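Local coordinates for variable region-containing chitin-binding protein 3 (Branchiostoma floridae, PDB 1XT5) that probably binds and may hydrolyse chitin as a whole protein, this piece being the first, V-type immunoglobulin domain of an amphioxus innate immune-type receptor, at residues A[53-58]-A[84-90]; A[38-42]-A[89-94]; A[99-104]-A[129-135]; A[2-8]-A[120-125]. One frame throughout, in Å; residues are numbered along the deposited sequence.

Interaction 1 (A[53-58]-A[84-90]); sequences VFKGNY and ASVANLA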
loop_
_atom_site.group_PDB
_atom_site.type_symbol
_atom_site.label_atom_id
_atom_site.label_comp_id
_atom_site.label_asym_id
_atom_site.label_seq_id
_atom_site.Cartn_x
_atom_site.Cartn_y
_atom_site.Cartn_z
ATOM N N VAL A 53 0.835 1.831 -8.012
ATOM C CA VAL A 53 1.838 0.772 -7.839
ATOM C C VAL A 53 1.143 -0.592 -7.691
ATOM O O VAL A 53 1.461 -1.559 -8.361
ATOM C CB VAL A 53 2.762 1.078 -6.664
ATOM C CG1 VAL A 53 3.741 -0.039 -6.442
ATOM C CG2 VAL A 53 3.450 2.424 -6.896
ATOM N N PHE A 54 0.203 -0.649 -6.758
ATOM C CA PHE A 54 -0.465 -1.853 -6.354
ATOM C C PHE A 54 -1.872 -1.500 -5.904
ATOM O O PHE A 54 -2.075 -0.479 -5.253
ATOM C CB PHE A 54 0.311 -2.542 -5.224
ATOM C CG PHE A 54 -0.357 -3.797 -4.672
ATOM C CD1 PHE A 54 -0.021 -5.041 -5.199
ATOM C CD2 PHE A 54 -1.301 -3.710 -3.657
ATOM C CE1 PHE A 54 -0.660 -6.178 -4.717
ATOM C CE2 PHE A 54 -1.967 -4.845 -3.191
ATOM C CZ PHE A 54 -1.595 -6.049 -3.742
ATOM N N LYS A 55 -2.803 -2.413 -6.141
ATOM C CA LYS A 55 -4.133 -2.342 -5.556
ATOM C C LYS A 55 -4.568 -3.770 -5.184
ATOM O O LYS A 55 -4.275 -4.719 -5.926
ATOM C CB LYS A 55 -5.158 -1.680 -6.465
ATOM C CG LYS A 55 -6.493 -1.279 -5.864
ATOM C CD LYS A 55 -7.397 -0.559 -6.841
ATOM C CE LYS A 55 -8.720 -0.176 -6.249
ATOM N NZ LYS A 55 -9.582 0.550 -7.239
ATOM N N GLY A 56 -5.290 -3.916 -4.094
ATOM C CA GLY A 56 -5.826 -5.200 -3.747
ATOM C C GLY A 56 -6.898 -5.137 -2.701
ATOM O O GLY A 56 -7.028 -4.156 -1.969
ATOM N N ASN A 57 -7.656 -6.228 -2.600
ATOM C CA ASN A 57 -8.633 -6.362 -1.553
ATOM C C ASN A 57 -8.971 -7.846 -1.373
ATOM O O ASN A 57 -9.000 -8.589 -2.333
ATOM C CB ASN A 57 -9.952 -5.609 -1.832
ATOM C CG ASN A 57 -10.637 -5.959 -3.127
ATOM O OD1 ASN A 57 -10.380 -5.429 -4.189
ATOM N ND2 ASN A 57 -11.579 -6.916 -3.048
ATOM N N TYR A 58 -9.259 -8.241 -0.144
ATOM C CA TYR A 58 -9.854 -9.558 0.061
ATOM C C TYR A 58 -11.235 -9.595 -0.605
ATOM O O TYR A 58 -11.935 -8.579 -0.634
ATOM C CB TYR A 58 -10.051 -9.826 1.553
ATOM C CG TYR A 58 -8.759 -10.009 2.309
ATOM C CD1 TYR A 58 -8.364 -9.111 3.284
ATOM C CD2 TYR A 58 -7.920 -11.075 2.069
ATOM C CE1 TYR A 58 -7.206 -9.270 4.000
ATOM C CE2 TYR A 58 -6.737 -11.235 2.778
ATOM C CZ TYR A 58 -6.373 -10.330 3.725
ATOM O OH TYR A 58 -5.194 -10.460 4.419
ATOM N N ALA A 84 6.055 -5.521 -7.817
ATOM C CA ALA A 84 5.435 -5.069 -6.599
ATOM C C ALA A 84 4.454 -6.139 -6.095
ATOM O O ALA A 84 3.633 -6.647 -6.868
ATOM C CB ALA A 84 4.685 -3.763 -6.861
ATOM N N SER A 85 4.484 -6.409 -4.802
ATOM C CA SER A 85 3.568 -7.384 -4.222
ATOM C C SER A 85 3.229 -6.982 -2.789
ATOM O O SER A 85 4.012 -6.299 -2.138
ATOM C CB SER A 85 4.164 -8.798 -4.305
ATOM O OG SER A 85 5.372 -8.925 -3.580
ATOM N N VAL A 86 2.095 -7.462 -2.309
ATOM C CA VAL A 86 1.659 -7.317 -0.931
ATOM C C VAL A 86 1.277 -8.695 -0.445
ATOM O O VAL A 86 0.257 -9.242 -0.868
ATOM C CB VAL A 86 0.505 -6.295 -0.810
ATOM C CG1 VAL A 86 -0.024 -6.234 0.616
ATOM C CG2 VAL A 86 0.970 -4.899 -1.201
ATOM N N ALA A 87 2.077 -9.268 0.450
ATOM C CA ALA A 87 1.857 -10.645 0.902
ATOM C C ALA A 87 0.616 -10.792 1.775
ATOM O O ALA A 87 0.008 -11.878 1.778
ATOM C CB ALA A 87 3.064 -11.142 1.690
ATOM N N ASN A 88 0.295 -9.770 2.531
ATOM C CA ASN A 88 -0.778 -9.859 3.529
ATOM C C ASN A 88 -1.591 -8.582 3.467
ATOM O O ASN A 88 -1.153 -7.539 3.942
ATOM C CB ASN A 88 -0.169 -10.034 4.924
ATOM C CG ASN A 88 -1.216 -10.198 5.997
ATOM O OD1 ASN A 88 -2.339 -9.972 5.871
ATOM N ND2 ASN A 88 -0.765 -10.489 7.228
ATOM N N LEU A 89 -2.803 -8.646 2.868
ATOM C CA LEU A 89 -3.565 -7.423 2.730
ATOM C C LEU A 89 -4.009 -6.840 4.036
ATOM O O LEU A 89 -4.284 -5.627 4.117
ATOM C CB LEU A 89 -4.768 -7.671 1.802
ATOM C CG LEU A 89 -4.451 -7.883 0.338
ATOM C CD1 LEU A 89 -5.652 -8.418 -0.401
ATOM C CD2 LEU A 89 -3.947 -6.619 -0.328
ATOM N N ALA A 90 -4.096 -7.633 5.091
ATOM C CA ALA A 90 -4.442 -7.146 6.420
ATOM C C ALA A 90 -3.270 -6.435 7.081
ATOM O O ALA A 90 -3.510 -5.749 8.111
ATOM C CB ALA A 90 -4.899 -8.287 7.333
#
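Phe54 and Val86 meet in a CH-pi contact between residues 53-58 and 84-90: Val86 CG2 sits over the middle of the Phe54 ring, 3.6 Å from its centroid and 14° off the normal. A fully extended first torsion (chi1 177°) carries the phenyl ring across to Val86. Leu89 reaches Phe54, the strand backbone and Tyr58. Its CD2 meets Phe54 CE2 at 3.9 Å, at the ring edge and near its plane, while Leu89 CD1 packs on the backbone at Asn57 C (3.5 Å). Val53 CG1 touches Ala84 CB at 3.9 Å.

A second CH-pi contact places Leu89 CB above one face of Tyr58, displaced toward the rim, 3.9 Å from the ring centroid; the two side chains run in opposite directions.

The polar contact lies at the phenol end. Ala90 N donates to Tyr58 OH (3.1 Å, 135°) and weakly to Asn88 OD1, while Tyr58 OH is also hydrogen-bonded to Glu69, whose other carboxylate oxygen takes Leu89 N.

Strands 50-58 and 84-86 belong to different sheets, so this is inter-sheet packing of an immunoglobulin V-type sandwich, with Val53 and Phe54 forming a classic beta bulge opposite Trp41.

Interaction 2 (A[38-42]-A[89-94]); sequences VISWL and LAAPTL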
loop_
_atom_site.group_PDB
_atom_site.type_symbol
_atom_site.label_atom_id
_atom_site.label_comp_id
_atom_site.label_asym_id
_atom_site.label_seq_id
_atom_site.Cartn_x
_atom_site.Cartn_y
_atom_site.Cartn_z
ATOM N N VAL A 38 -9.952 -1.822 0.915
ATOM C CA VAL A 38 -9.161 -1.859 -0.293
ATOM C C VAL A 38 -7.861 -1.106 -0.081
ATOM O O VAL A 38 -7.853 0.008 0.466
ATOM C CB VAL A 38 -9.967 -1.382 -1.503
ATOM C CG1 VAL A 38 -10.635 -0.052 -1.328
ATOM C CG2 VAL A 38 -9.060 -1.397 -2.737
ATOM N N ILE A 39 -6.778 -1.784 -0.457
ATOM C CA ILE A 39 -5.418 -1.291 -0.264
ATOM C C ILE A 39 -4.907 -0.759 -1.562
ATOM O O ILE A 39 -4.989 -1.448 -2.598
ATOM C CB ILE A 39 -4.489 -2.473 0.189
ATOM C CG1 ILE A 39 -4.819 -2.964 1.589
ATOM C CG2 ILE A 39 -3.014 -2.142 0.041
ATOM C CD1 ILE A 39 -6.193 -3.401 1.990
ATOM N N SER A 40 -4.338 0.441 -1.549
ATOM C CA SER A 40 -3.663 1.012 -2.688
ATOM C C SER A 40 -2.282 1.506 -2.269
ATOM O O SER A 40 -2.146 2.159 -1.241
ATOM C CB SER A 40 -4.441 2.212 -3.237
ATOM O OG SER A 40 -5.759 1.880 -3.582
ATOM N N TRP A 41 -1.275 1.176 -3.053
ATOM C CA TRP A 41 0.044 1.822 -2.956
ATOM C C TRP A 41 0.155 2.708 -4.172
ATOM O O TRP A 41 -0.057 2.278 -5.317
ATOM C CB TRP A 41 1.151 0.794 -2.908
ATOM C CG TRP A 41 1.372 0.153 -1.590
ATOM C CD1 TRP A 41 0.851 -1.016 -1.108
ATOM C CD2 TRP A 41 2.204 0.694 -0.519
ATOM N NE1 TRP A 41 1.295 -1.238 0.171
ATOM C CE2 TRP A 41 2.135 -0.235 0.537
ATOM C CE3 TRP A 41 3.003 1.838 -0.406
ATOM C CZ2 TRP A 41 2.862 -0.035 1.721
ATOM C CZ3 TRP A 41 3.709 2.029 0.760
ATOM C CH2 TRP A 41 3.655 1.096 1.812
ATOM N N LEU A 42 0.472 3.983 -3.922
ATOM C CA LEU A 42 0.413 5.050 -4.883
ATOM C C LEU A 42 1.733 5.821 -4.811
ATOM O O LEU A 42 2.081 6.269 -3.711
ATOM C CB LEU A 42 -0.758 5.971 -4.565
ATOM C CG LEU A 42 -2.134 5.304 -4.517
ATOM C CD1 LEU A 42 -3.170 6.193 -3.849
ATOM C CD2 LEU A 42 -2.591 4.843 -5.873
ATOM N N LEU A 89 -2.803 -8.646 2.868
ATOM C CA LEU A 89 -3.565 -7.423 2.730
ATOM C C LEU A 89 -4.009 -6.840 4.036
ATOM O O LEU A 89 -4.284 -5.627 4.117
ATOM C CB LEU A 89 -4.768 -7.671 1.802
ATOM C CG LEU A 89 -4.451 -7.883 0.338
ATOM C CD1 LEU A 89 -5.652 -8.418 -0.401
ATOM C CD2 LEU A 89 -3.947 -6.619 -0.328
ATOM N N ALA A 90 -4.096 -7.633 5.091
ATOM C CA ALA A 90 -4.442 -7.146 6.420
ATOM C C ALA A 90 -3.270 -6.435 7.081
ATOM O O ALA A 90 -3.510 -5.749 8.111
ATOM C CB ALA A 90 -4.899 -8.287 7.333
ATOM N N ALA A 91 -2.073 -6.528 6.564
ATOM C CA ALA A 91 -0.847 -5.914 7.117
ATOM C C ALA A 91 -0.004 -5.553 5.895
ATOM O O ALA A 91 0.976 -6.221 5.559
ATOM C CB ALA A 91 -0.133 -6.883 8.043
ATOM N N PRO A 92 -0.459 -4.555 5.109
ATOM C CA PRO A 92 -0.122 -4.447 3.695
ATOM C C PRO A 92 1.216 -3.820 3.348
ATOM O O PRO A 92 1.340 -3.055 2.368
ATOM C CB PRO A 92 -1.304 -3.633 3.143
ATOM C CG PRO A 92 -1.659 -2.717 4.297
ATOM C CD PRO A 92 -1.540 -3.618 5.493
ATOM N N THR A 93 2.281 -4.246 4.009
ATOM C CA THR A 93 3.630 -3.950 3.590
ATOM C C THR A 93 3.835 -4.301 2.136
ATOM O O THR A 93 3.459 -5.395 1.682
ATOM C CB THR A 93 4.590 -4.764 4.465
ATOM O OG1 THR A 93 4.414 -4.296 5.785
ATOM C CG2 THR A 93 6.031 -4.717 4.000
ATOM N N LEU A 94 4.440 -3.357 1.408
ATOM C CA LEU A 94 4.769 -3.511 0.001
ATOM C C LEU A 94 6.193 -4.054 -0.156
ATOM O O LEU A 94 7.109 -3.549 0.478
ATOM C CB LEU A 94 4.716 -2.137 -0.656
ATOM C CG LEU A 94 5.104 -2.078 -2.149
ATOM C CD1 LEU A 94 4.065 -2.779 -3.000
ATOM C CD2 LEU A 94 5.257 -0.629 -2.577
#
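Two first torsions aim Trp41 and Leu94 at each other: in Trp41 the indole swings to the side of its backbone N (chi1 -80°), and in Leu94 the branch extends directly opposite the N (chi1 177°). The indole then lies with one face on Leu94. Leu94 CB stands 3.6 Å from the centroid of the five-membered ring, its closest approach being 3.4 Å to Trp41 CE2, while Leu94 CD2 spreads over the ring fusion, 3.9 Å from Trp41 CD2.

The indole edge is fixed by a hydrogen bond. Trp41 NE1 donates to Pro92 O at 2.9 Å; the acceptor lies in the ring plane, and the donor sits almost straight beyond the carbonyl (173° at the oxygen). This satisfies the buried indole N-H and fixes the rotation of the ring. Pro92 O is presented by an inverse gamma turn centred on Pro92.

Next to it, Ile39 crosses Pro92 nearly at a right angle, with Ile39 CG2 3.8 Å from Pro92 CB. Ile39 CD1 meets the backbone at Leu89 O (3.6 Å).

Trp41 also packs on Cys26 and Cys109, which form the disulfide joining the two sheets. A tryptophan of strand C beside that disulfide is the hallmark core of immunoglobulin domains.

Interaction 3 (A[99-104]-A[129-135]); sequences VHPQDG and LKVTGHT
Pro101 and His134 run alongside each other in the same direction, the pyrrolidine ring spread over one face of the imidazole. Pro101 CB is 3.8 Å from the His134 ring centroid and 14° off the normal, a CH-pi contact displaced toward the rim, and Pro101 CG continues over the same face toward His134 NE2 (4.0 Å). With chi1 at -68°, the His134 side chain leaves its carbonyl carbon behind and lays the ring along the proline.

Next to this pair, Val131 turns CG2 into the bend of the 99-104 segment. Val131 CG2 is 3.4 Å from Gly104 N and 3.9 Å from Val99 CG1; the two valine side chains lie alongside in opposite directions. Further along the strand is Leu129, with CD2 against Asp103 O at 3.4 Å. Gly104, lacking a side chain, lets the backbones close up, and its CA makes a CH contact with Leu129 O at 3.2 Å.

No direct hydrogen bond joins the two segments. Thr135 OG1 accepts from Val131 N (2.8 Å) and is bridged by a water to Pro101 O. Val131 O takes both His134 N and Thr135 N, folding the C-terminal residues back on the strand end. Within 99-104, His100 N donates to Asp103 OD2 from above the carboxylate plane, and the same oxygen forms a salt bridge to Arg83.

Asp103 O also accepts from Tyr107 OH, four residues on. The Asp103-x-Gly105-x-Tyr107-x-Cys109 pattern, with its short 3-10 turn between strands E and F, is the tyrosine corner of immunoglobulin V domains, here packed against the end of strand G.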
loop_
_atom_site.group_PDB
_atom_site.type_symbol
_atom_site.label_atom_id
_atom_site.label_comp_id
_atom_site.label_asym_id
_atom_site.label_seq_id
_atom_site.Cartn_x
_atom_site.Cartn_y
_atom_site.Cartn_z
ATOM N N VAL A 99 14.762 -3.014 -7.902
ATOM C CA VAL A 99 14.525 -1.592 -7.784
ATOM C C VAL A 99 15.300 -0.799 -8.817
ATOM O O VAL A 99 16.504 -0.956 -9.002
ATOM C CB VAL A 99 14.830 -1.130 -6.336
ATOM C CG1 VAL A 99 14.870 0.353 -6.244
ATOM C CG2 VAL A 99 13.818 -1.716 -5.370
ATOM N N HIS A 100 14.585 0.073 -9.522
ATOM C CA HIS A 100 15.200 0.905 -10.568
ATOM C C HIS A 100 15.646 2.242 -10.006
ATOM O O HIS A 100 15.128 2.700 -9.010
ATOM C CB HIS A 100 14.184 1.185 -11.673
ATOM C CG HIS A 100 13.816 0.008 -12.512
ATOM N ND1 HIS A 100 13.529 -1.245 -12.000
ATOM C CD2 HIS A 100 13.703 -0.106 -13.854
ATOM C CE1 HIS A 100 13.255 -2.050 -13.040
ATOM N NE2 HIS A 100 13.340 -1.377 -14.203
ATOM N N PRO A 101 16.599 2.857 -10.647
ATOM C CA PRO A 101 17.017 4.219 -10.177
ATOM C C PRO A 101 15.844 5.166 -9.923
ATOM O O PRO A 101 15.707 5.849 -8.867
ATOM C CB PRO A 101 17.944 4.686 -11.274
ATOM C CG PRO A 101 18.524 3.455 -11.874
ATOM C CD PRO A 101 17.389 2.428 -11.799
ATOM N N GLN A 102 14.881 5.179 -10.845
ATOM C CA GLN A 102 13.770 6.122 -10.705
ATOM C C GLN A 102 12.662 5.588 -9.827
ATOM O O GLN A 102 11.650 6.312 -9.726
ATOM C CB GLN A 102 13.215 6.425 -12.083
ATOM C CG GLN A 102 14.266 7.129 -12.926
ATOM C CD GLN A 102 15.177 8.125 -12.249
ATOM O OE1 GLN A 102 16.400 8.006 -12.042
ATOM N NE2 GLN A 102 14.557 9.224 -11.858
ATOM N N ASP A 103 12.836 4.466 -9.196
ATOM C CA ASP A 103 11.890 4.050 -8.189
ATOM C C ASP A 103 12.014 4.871 -6.912
ATOM O O ASP A 103 11.122 4.813 -6.064
ATOM C CB ASP A 103 12.026 2.568 -7.836
ATOM C CG ASP A 103 11.526 1.581 -8.852
ATOM O OD1 ASP A 103 10.777 1.956 -9.764
ATOM O OD2 ASP A 103 11.943 0.416 -8.739
ATOM N N GLY A 104 13.095 5.660 -6.705
ATOM C CA GLY A 104 13.106 6.539 -5.553
ATOM C C GLY A 104 11.958 7.497 -5.590
ATOM O O GLY A 104 11.497 7.949 -6.647
ATOM N N LEU A 129 11.231 6.110 -0.401
ATOM C CA LEU A 129 12.225 5.150 -0.859
ATOM C C LEU A 129 13.445 5.945 -1.408
ATOM O O LEU A 129 13.291 6.688 -2.355
ATOM C CB LEU A 129 11.678 4.277 -1.952
ATOM C CG LEU A 129 12.686 3.257 -2.542
ATOM C CD1 LEU A 129 13.257 2.367 -1.460
ATOM C CD2 LEU A 129 11.993 2.504 -3.672
ATOM N N LYS A 130 14.564 5.737 -0.758
ATOM C CA LYS A 130 15.858 6.234 -1.212
ATOM C C LYS A 130 16.573 5.135 -1.939
ATOM O O LYS A 130 16.681 3.989 -1.446
ATOM C CB LYS A 130 16.720 6.721 -0.048
ATOM C CG LYS A 130 16.218 7.919 0.677
ATOM C CD LYS A 130 17.078 8.186 1.919
ATOM C CE LYS A 130 16.914 9.504 2.539
ATOM N NZ LYS A 130 17.705 9.709 3.791
ATOM N N VAL A 131 17.028 5.417 -3.155
ATOM C CA VAL A 131 17.799 4.479 -3.950
ATOM C C VAL A 131 19.247 4.915 -3.861
ATOM O O VAL A 131 19.595 5.969 -4.352
ATOM C CB VAL A 131 17.276 4.354 -5.386
ATOM C CG1 VAL A 131 18.104 3.355 -6.179
ATOM C CG2 VAL A 131 15.796 4.002 -5.394
ATOM N N THR A 132 20.088 4.105 -3.223
ATOM C CA THR A 132 21.479 4.459 -2.990
ATOM C C THR A 132 22.177 4.793 -4.274
ATOM O O THR A 132 22.094 4.012 -5.222
ATOM C CB THR A 132 22.199 3.283 -2.303
ATOM O OG1 THR A 132 21.386 2.910 -1.155
ATOM C CG2 THR A 132 23.608 3.604 -1.855
ATOM N N GLY A 133 22.861 5.927 -4.293
ATOM C CA GLY A 133 23.578 6.341 -5.456
ATOM C C GLY A 133 22.753 6.977 -6.519
ATOM O O GLY A 133 23.308 7.324 -7.575
ATOM N N HIS A 134 21.457 7.158 -6.265
ATOM C CA HIS A 134 20.557 7.792 -7.245
ATOM C C HIS A 134 19.748 8.889 -6.589
ATOM O O HIS A 134 19.667 9.974 -7.130
ATOM C CB HIS A 134 19.674 6.729 -7.926
ATOM C CG HIS A 134 20.489 5.853 -8.772
ATOM N ND1 HIS A 134 20.965 4.626 -8.539
ATOM C CD2 HIS A 134 21.010 6.318 -9.963
ATOM C CE1 HIS A 134 21.769 4.286 -9.576
ATOM N NE2 HIS A 134 21.794 5.317 -10.453
ATOM N N THR A 135 19.119 8.631 -5.448
ATOM C CA THR A 135 18.361 9.650 -4.755
ATOM C C THR A 135 19.330 10.684 -4.192
ATOM O O THR A 135 19.085 11.899 -4.237
ATOM C CB THR A 135 17.501 9.000 -3.636
ATOM O OG1 THR A 135 16.639 8.000 -4.231
ATOM C CG2 THR A 135 16.764 10.079 -2.883
ATOM O OXT THR A 135 20.430 10.322 -3.695
HETATM O O HOH W 1 15.720 7.717 -7.193
#

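Interaction 4 (A[2-8]-A[120-125]); sequences QSIMTVR and FGLDAK. With SO4 (sulfate ion), chain B.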
loop_
_atom_site.group_PDB
_atom_site.type_symbol
_atom_site.label_atom_id
_atom_site.label_comp_id
_atom_site.label_asym_id
_atom_site.label_seq_id
_atom_site.Cartn_x
_atom_site.Cartn_y
_atom_site.Cartn_z
ATOM N N GLN A 2 -19.282 4.889 14.458
ATOM C CA GLN A 2 -18.611 5.379 13.263
ATOM C C GLN A 2 -17.432 4.515 12.893
ATOM O O GLN A 2 -16.522 4.265 13.713
ATOM C CB GLN A 2 -18.116 6.815 13.515
ATOM C CG GLN A 2 -17.417 7.408 12.305
ATOM C CD GLN A 2 -18.276 7.457 11.058
ATOM O OE1 GLN A 2 -19.311 8.115 11.042
ATOM N NE2 GLN A 2 -17.823 6.826 9.983
ATOM N N SER A 3 -17.374 3.999 11.661
ATOM C CA SER A 3 -16.199 3.298 11.174
ATOM C C SER A 3 -15.050 4.307 11.041
ATOM O O SER A 3 -15.290 5.388 10.494
ATOM C CB SER A 3 -16.476 2.791 9.768
ATOM O OG SER A 3 -17.609 1.928 9.642
ATOM N N ILE A 4 -13.862 3.959 11.557
ATOM C CA ILE A 4 -12.719 4.881 11.442
ATOM C C ILE A 4 -11.470 4.116 11.056
ATOM O O ILE A 4 -11.015 3.218 11.743
ATOM C CB ILE A 4 -12.478 5.692 12.738
ATOM C CG1 ILE A 4 -13.753 6.449 13.156
ATOM C CG2 ILE A 4 -11.287 6.602 12.553
ATOM C CD1 ILE A 4 -13.635 7.211 14.442
ATOM N N MET A 5 -10.891 4.504 9.934
ATOM C CA MET A 5 -9.632 3.955 9.444
ATOM C C MET A 5 -8.427 4.635 10.007
ATOM O O MET A 5 -8.358 5.862 10.016
ATOM C CB MET A 5 -9.618 4.100 7.921
ATOM C CG MET A 5 -8.423 3.382 7.269
ATOM S SD MET A 5 -8.522 1.610 7.327
ATOM C CE MET A 5 -9.814 1.331 6.099
ATOM N N THR A 6 -7.402 3.882 10.410
ATOM C CA THR A 6 -6.133 4.490 10.793
ATOM C C THR A 6 -4.996 3.659 10.213
ATOM O O THR A 6 -4.875 2.460 10.560
ATOM C CB THR A 6 -5.970 4.599 12.307
ATOM O OG1 THR A 6 -6.994 5.427 12.854
ATOM C CG2 THR A 6 -4.615 5.243 12.667
ATOM N N VAL A 7 -4.187 4.267 9.386
ATOM C CA VAL A 7 -2.970 3.655 8.843
ATOM C C VAL A 7 -1.810 4.060 9.717
ATOM O O VAL A 7 -1.739 5.160 10.229
ATOM C CB VAL A 7 -2.786 4.115 7.371
ATOM C CG1 VAL A 7 -1.374 3.829 6.843
ATOM C CG2 VAL A 7 -3.816 3.472 6.467
ATOM N N ARG A 8 -0.868 3.120 9.904
ATOM C CA ARG A 8 0.398 3.388 10.570
ATOM C C ARG A 8 1.541 2.853 9.748
ATOM O O ARG A 8 1.416 1.889 8.992
ATOM C CB ARG A 8 0.383 2.821 11.993
ATOM C CG ARG A 8 -0.586 3.532 12.918
ATOM C CD ARG A 8 -0.521 2.966 14.354
ATOM N NE ARG A 8 -1.378 3.771 15.227
ATOM C CZ ARG A 8 -2.589 3.916 15.617
ATOM N NH1 ARG A 8 -3.694 3.190 15.361
ATOM N NH2 ARG A 8 -2.809 4.955 16.467
ATOM N N PHE A 120 -14.025 9.567 7.451
ATOM C CA PHE A 120 -13.478 8.624 8.396
ATOM C C PHE A 120 -13.035 7.318 7.750
ATOM O O PHE A 120 -12.237 6.582 8.348
ATOM C CB PHE A 120 -14.466 8.288 9.506
ATOM C CG PHE A 120 -14.915 9.471 10.358
ATOM C CD1 PHE A 120 -16.162 10.055 10.149
ATOM C CD2 PHE A 120 -14.097 9.971 11.347
ATOM C CE1 PHE A 120 -16.599 11.081 10.956
ATOM C CE2 PHE A 120 -14.563 10.975 12.154
ATOM C CZ PHE A 120 -15.789 11.558 11.976
ATOM N N GLY A 121 -13.508 7.013 6.540
ATOM C CA GLY A 121 -13.312 5.707 5.945
ATOM C C GLY A 121 -12.072 5.498 5.149
ATOM O O GLY A 121 -11.914 4.420 4.569
ATOM N N LEU A 122 -11.146 6.470 5.064
ATOM C CA LEU A 122 -9.896 6.355 4.359
ATOM C C LEU A 122 -8.767 6.884 5.235
ATOM O O LEU A 122 -8.980 7.861 5.951
ATOM C CB LEU A 122 -9.894 7.165 3.010
ATOM C CG LEU A 122 -8.649 7.099 2.129
ATOM C CD1 LEU A 122 -9.049 7.266 0.695
ATOM C CD2 LEU A 122 -7.595 8.176 2.448
ATOM N N ASP A 123 -7.578 6.280 5.144
ATOM C CA ASP A 123 -6.385 6.937 5.663
ATOM C C ASP A 123 -5.231 6.591 4.751
ATOM O O ASP A 123 -5.302 5.616 3.985
ATOM C CB ASP A 123 -6.113 6.571 7.130
ATOM C CG ASP A 123 -5.124 7.473 7.827
ATOM O OD1 ASP A 123 -4.895 8.621 7.340
ATOM O OD2 ASP A 123 -4.578 7.064 8.863
ATOM N N ALA A 124 -4.158 7.346 4.838
ATOM C CA ALA A 124 -2.958 7.090 4.042
ATOM C C ALA A 124 -1.771 7.722 4.733
ATOM O O ALA A 124 -1.886 8.808 5.299
ATOM C CB ALA A 124 -3.101 7.686 2.628
ATOM N N LYS A 125 -0.618 7.059 4.633
ATOM C CA LYS A 125 0.654 7.590 5.083
ATOM C C LYS A 125 1.700 7.243 4.045
ATOM O O LYS A 125 1.558 6.246 3.322
ATOM C CB LYS A 125 1.080 7.052 6.442
ATOM C CG LYS A 125 0.234 7.568 7.579
ATOM C CD LYS A 125 0.635 7.033 8.922
ATOM C CE LYS A 125 0.069 7.815 10.103
ATOM N NZ LYS A 125 -1.392 7.917 10.051
HETATM S S SO4 B . -19.921 4.234 8.366
HETATM O O1 SO4 B . -21.345 3.942 7.885
HETATM O O2 SO4 B . -19.020 3.261 7.731
HETATM O O3 SO4 B . -19.809 4.202 9.761
HETATM O O4 SO4 B . -19.591 5.571 7.886
#
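Met5 N gives its hydrogen to Phe120 O in a nearly straight bond (2.9 Å, 179°). The next inward-facing amide, Val7 N, is taken by a side chain instead: it meets Asp123 OD2 at 2.9 Å on its anti side, somewhat out of the carboxylate plane, the aspartate being extended toward it (chi1 -165°). Val7 O accepts from Lys125 NZ at 2.8 Å, the lysine being bent at its last torsion, and Lys125 NZ also forms a 3.5 Å salt bridge with Asp123 OD2. Beyond the one backbone bond, then, side chains of Asp123 and Lys125 make the polar links between two nearly parallel strands (10°). This is the A strand of a V-type immunoglobulin fold lying beside strand G: 4-8 pairs with strand 22-31 in one sheet, while 122-132 belongs to the other. Met5 and Val7 fill the space between them and also touch Val111.

Toward the N terminus, Gln2 CG covers one face of the Phe120 ring, displaced toward the rim, and Ile4 CG1 lies 4.0 Å from Phe120 CD2. Gln2 NE2 donates to Ser3 O on a lone pair (3.0 Å) and to O4 of a sulfate, probably from the crystallisation liquor. Ser3 N and Ser3 OG bind sulfate O3 and O2 (2.7 Å for OG); Arg117 and Gln113 also hydrogen-bond the ion.

How the interactions relate
Strand 4-8 opens interaction 4, and strands 38-44 and 50-58 then open interactions 2 and 1. Interaction 1 closes first, at 84-90, nested inside interaction 2, which closes at 89-94; they share Leu89 and Ala90, and both tie one sheet of the sandwich to the other. Interaction 3 opens at 99-104, before residues 120-125 close interaction 4 around the nested pair, and is itself closed by 129-135, so interactions 3 and 4 cross. Interaction 3 ties the E-F turn to the C-terminal end of strand 122-132, and interaction 4 ties strand 4-8 of one sheet to the start of that strand in the other; their centres are about 29 Å apart.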